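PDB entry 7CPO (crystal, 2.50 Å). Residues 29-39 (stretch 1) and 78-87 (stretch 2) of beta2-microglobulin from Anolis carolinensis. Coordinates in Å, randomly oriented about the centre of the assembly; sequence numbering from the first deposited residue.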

# COMPACT_ATOMS: atom_id res chain seq x y z
N SER B 29 -2.78 -3.16 -7.54
CA SER B 29 -2.29 -3.19 -8.91
C SER B 29 -3.31 -2.72 -9.93
O SER B 29 -3.18 -3.02 -11.11
N PHE B 30 -4.32 -1.93 -9.53
CA PHE B 30 -5.36 -1.49 -10.46
C PHE B 30 -5.26 0.01 -10.73
O PHE B 30 -4.59 0.76 -10.03
N HIS B 31 -5.96 0.42 -11.78
CA HIS B 31 -6.01 1.80 -12.21
C HIS B 31 -7.18 1.98 -13.16
O HIS B 31 -7.42 1.09 -13.99
N PRO B 32 -7.95 3.08 -13.08
CA PRO B 32 -7.98 4.22 -12.15
C PRO B 32 -8.40 3.78 -10.74
O PRO B 32 -8.71 2.60 -10.55
N PRO B 33 -8.39 4.68 -9.75
CA PRO B 33 -8.58 4.25 -8.36
C PRO B 33 -10.02 3.95 -7.97
O PRO B 33 -10.24 3.33 -6.92
N LYS B 34 -11.01 4.39 -8.74
CA LYS B 34 -12.39 4.09 -8.42
C LYS B 34 -12.61 2.58 -8.41
O LYS B 34 -12.40 1.90 -9.43
N ILE B 35 -13.02 2.06 -7.26
CA ILE B 35 -13.23 0.63 -7.11
C ILE B 35 -14.24 0.43 -5.99
O ILE B 35 -14.25 1.17 -5.00
N ASN B 36 -15.10 -0.57 -6.14
CA ASN B 36 -16.07 -0.89 -5.12
C ASN B 36 -15.85 -2.32 -4.66
O ASN B 36 -15.82 -3.25 -5.47
N ILE B 37 -15.71 -2.49 -3.34
CA ILE B 37 -15.34 -3.75 -2.72
C ILE B 37 -16.35 -4.01 -1.61
O ILE B 37 -16.44 -3.22 -0.67
N THR B 38 -17.09 -5.11 -1.73
CA THR B 38 -18.17 -5.43 -0.81
C THR B 38 -17.90 -6.79 -0.18
O THR B 38 -17.73 -7.78 -0.90
N LEU B 39 -17.85 -6.82 1.15
CA LEU B 39 -17.71 -8.06 1.89
C LEU B 39 -19.06 -8.76 1.96
O LEU B 39 -20.06 -8.15 2.36
N PHE B 78 -17.92 -16.88 3.29
CA PHE B 78 -17.42 -15.52 3.19
C PHE B 78 -16.82 -15.26 1.81
O PHE B 78 -16.08 -16.10 1.28
N ALA B 79 -17.11 -14.09 1.25
CA ALA B 79 -16.64 -13.76 -0.08
C ALA B 79 -16.54 -12.25 -0.24
O ALA B 79 -16.93 -11.48 0.65
N CYS B 80 -16.02 -11.84 -1.39
CA CYS B 80 -15.74 -10.44 -1.65
C CYS B 80 -16.14 -10.13 -3.08
O CYS B 80 -15.74 -10.83 -4.01
N LYS B 81 -16.94 -9.09 -3.27
CA LYS B 81 -17.39 -8.67 -4.58
C LYS B 81 -16.64 -7.40 -4.98
O LYS B 81 -16.77 -6.36 -4.32
N VAL B 82 -15.85 -7.49 -6.05
CA VAL B 82 -15.04 -6.39 -6.56
C VAL B 82 -15.63 -5.91 -7.88
O VAL B 82 -15.79 -6.71 -8.81
N GLU B 83 -15.93 -4.62 -7.97
CA GLU B 83 -16.36 -3.99 -9.21
C GLU B 83 -15.34 -2.93 -9.63
O GLU B 83 -14.89 -2.14 -8.80
N HIS B 84 -14.99 -2.92 -10.92
CA HIS B 84 -13.97 -2.01 -11.42
C HIS B 84 -14.14 -1.84 -12.92
O HIS B 84 -14.64 -2.73 -13.61
N ILE B 85 -13.66 -0.69 -13.42
CA ILE B 85 -13.82 -0.32 -14.83
C ILE B 85 -13.26 -1.38 -15.77
O ILE B 85 -13.73 -1.51 -16.91
N THR B 86 -12.26 -2.14 -15.34
CA THR B 86 -11.69 -3.21 -16.15
C THR B 86 -12.46 -4.52 -16.05
O THR B 86 -12.14 -5.46 -16.78
N LEU B 87 -13.43 -4.61 -15.15
CA LEU B 87 -14.17 -5.85 -14.93
C LEU B 87 -15.57 -5.70 -15.50
O LEU B 87 -16.43 -5.05 -14.88

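A polar group can be taken out of water cheaply only if a partner meets it there, and the pairing of residues 29-39 with 78-87 in this beta2-microglobulin illustrates how backbone and side chains share that task. Where the two stretches run as antiparallel strands, the backbone serves itself. Asn36 N donates to Glu83 O (3.1 Å) and Glu83 N returns the bond to Asn36 O (2.9 Å); two residues further along, at the next hydrogen-bonded pair, Thr38 N reaches Lys81 O at 2.9 Å and Lys81 N reaches Thr38 O at 2.8 Å. The same carbonyls also accept CA-H contacts: Val82 CA lies 3.4 Å from Asn36 O, and Cys80 CA lies 3.4 Å from Thr38 O.

Alternation of side chains then sorts the chemistry. Ile37, Leu39, Cys80 and Val82 share one face. Ile37, with chi1 m and chi2 t, places CG2 3.6 Å from Cys80 SG and CG1 4.3 Å from Val82 CG2; Cys80, in the t rotamer, is bonded covalently to a group elsewhere in the structure. Asn36, Thr38, Lys81 and Glu83 occupy the other face. There Asn36 (chi1 t) and Glu83 (chi1 m, chi2 t) meet end to end, ND2 of Asn36 donating to OE1 of Glu83 at a short 2.6 Å. A weak bond of 3.3 Å also links Asn36 ND2 to Thr38 OG1, so the amide nitrogen serves both strands. Lys81, extended with all four chi angles t, carries its amine away from stretch 1.

Beyond the regular pairing, a side chain takes over the role of the backbone. His84, largely buried and with chi1 t, swings its ring toward the loop of stretch 1. His84 NE2 donates to Pro32 O over 3.0 Å with a nearly straight angle of 162°, while His84 ND1 pairs with Thr86 OG1 at 2.9 Å, either atom being a possible donor. Both ring nitrogens are thus satisfied, one by each stretch. The carbonyls of His31 and Lys34 also lie near the plane of the ring, with His31 O 3.3 Å from His84 CE1 and Lys34 O 3.0 Å from His84 CD2.

Apolar groups complete the setting. Phe30, chi1 p, turns its edge toward the face of His84, with planes at 71° and centroids 5.5 Å apart. Ile35, t at both chi angles, brings CD1 to 3.9 Å from Val82 CG1, and Pro32, which follows a cis peptide bond, sets CD 3.6 Å from Ile85 CG2.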

# COMPACT_ATOMS: atom_id res chain seq x y z
CB SER B 29 -1.78 -4.59 -9.26
OG SER B 29 -0.79 -5.00 -8.33
CB PHE B 30 -6.76 -1.83 -9.93
CG PHE B 30 -7.07 -1.24 -8.56
CD1 PHE B 30 -7.73 -0.02 -8.46
CD2 PHE B 30 -6.71 -1.91 -7.40
CE1 PHE B 30 -8.01 0.53 -7.21
CE2 PHE B 30 -6.98 -1.37 -6.15
CZ PHE B 30 -7.64 -0.15 -6.06
CB HIS B 31 -4.70 2.19 -12.89
CG HIS B 31 -4.43 3.66 -12.88
ND1 HIS B 31 -5.14 4.54 -13.67
CD2 HIS B 31 -3.56 4.40 -12.15
CE1 HIS B 31 -4.71 5.77 -13.43
NE2 HIS B 31 -3.75 5.71 -12.51
CB PRO B 32 -9.03 5.14 -12.78
CG PRO B 32 -9.93 4.22 -13.50
CD PRO B 32 -9.01 3.19 -14.10
CB PRO B 33 -8.04 5.43 -7.55
CG PRO B 33 -8.22 6.61 -8.46
CD PRO B 33 -7.94 6.09 -9.83
CB LYS B 34 -13.32 4.77 -9.43
CG LYS B 34 -14.75 4.27 -9.38
CD LYS B 34 -15.72 5.26 -10.02
CE LYS B 34 -15.34 5.70 -11.42
NZ LYS B 34 -16.51 6.38 -12.07
CB ILE B 35 -11.90 -0.12 -6.84
CG1 ILE B 35 -12.03 -1.62 -7.14
CG2 ILE B 35 -11.43 0.13 -5.41
CD1 ILE B 35 -10.70 -2.39 -7.06
CB ASN B 36 -17.50 -0.68 -5.62
CG ASN B 36 -18.51 -0.86 -4.51
OD1 ASN B 36 -18.63 -0.01 -3.62
ND2 ASN B 36 -19.24 -1.97 -4.54
CB ILE B 37 -13.92 -3.71 -2.16
CG1 ILE B 37 -12.92 -3.53 -3.30
CG2 ILE B 37 -13.63 -4.97 -1.37
CD1 ILE B 37 -11.68 -2.80 -2.92
CB THR B 38 -19.53 -5.44 -1.52
OG1 THR B 38 -19.79 -4.14 -2.07
CG2 THR B 38 -20.63 -5.79 -0.55
CB LEU B 39 -17.22 -7.80 3.31
CG LEU B 39 -15.74 -7.53 3.51
CD1 LEU B 39 -15.18 -6.73 2.33
CD2 LEU B 39 -15.56 -6.81 4.83
CB PHE B 78 -16.38 -15.25 4.26
CG PHE B 78 -16.90 -15.43 5.65
CD1 PHE B 78 -17.60 -14.41 6.27
CD2 PHE B 78 -16.72 -16.63 6.32
CE1 PHE B 78 -18.08 -14.57 7.54
CE2 PHE B 78 -17.20 -16.79 7.60
CZ PHE B 78 -17.88 -15.76 8.21
CB ALA B 79 -17.53 -14.39 -1.16
CB CYS B 80 -14.26 -10.12 -1.40
SG CYS B 80 -13.76 -8.50 -2.01
CB LYS B 81 -18.90 -8.43 -4.57
CG LYS B 81 -19.51 -8.04 -5.91
CD LYS B 81 -20.98 -7.67 -5.70
CE LYS B 81 -21.51 -6.77 -6.81
NZ LYS B 81 -22.95 -6.41 -6.58
CB VAL B 82 -13.57 -6.81 -6.75
CG1 VAL B 82 -12.76 -5.68 -7.37
CG2 VAL B 82 -12.97 -7.28 -5.42
CB GLU B 83 -17.73 -3.34 -9.04
CG GLU B 83 -18.74 -4.24 -8.40
CD GLU B 83 -19.91 -3.47 -7.87
OE1 GLU B 83 -20.07 -3.37 -6.63
OE2 GLU B 83 -20.66 -2.92 -8.70
CB HIS B 84 -12.55 -2.52 -11.11
CG HIS B 84 -11.47 -1.55 -11.46
ND1 HIS B 84 -10.54 -1.80 -12.46
CD2 HIS B 84 -11.16 -0.34 -10.96
CE1 HIS B 84 -9.71 -0.78 -12.55
NE2 HIS B 84 -10.06 0.12 -11.65
CB ILE B 85 -13.15 1.04 -15.08
CG1 ILE B 85 -13.45 1.55 -16.49
CG2 ILE B 85 -11.66 0.94 -14.87
CD1 ILE B 85 -14.59 2.51 -16.53
CB THR B 86 -10.24 -3.47 -15.74
OG1 THR B 86 -10.20 -3.91 -14.36
CG2 THR B 86 -9.41 -2.21 -15.91
CB LEU B 87 -14.23 -6.19 -13.44
CG LEU B 87 -12.87 -6.38 -12.76
CD1 LEU B 87 -13.05 -6.87 -11.33
CD2 LEU B 87 -12.00 -7.33 -13.57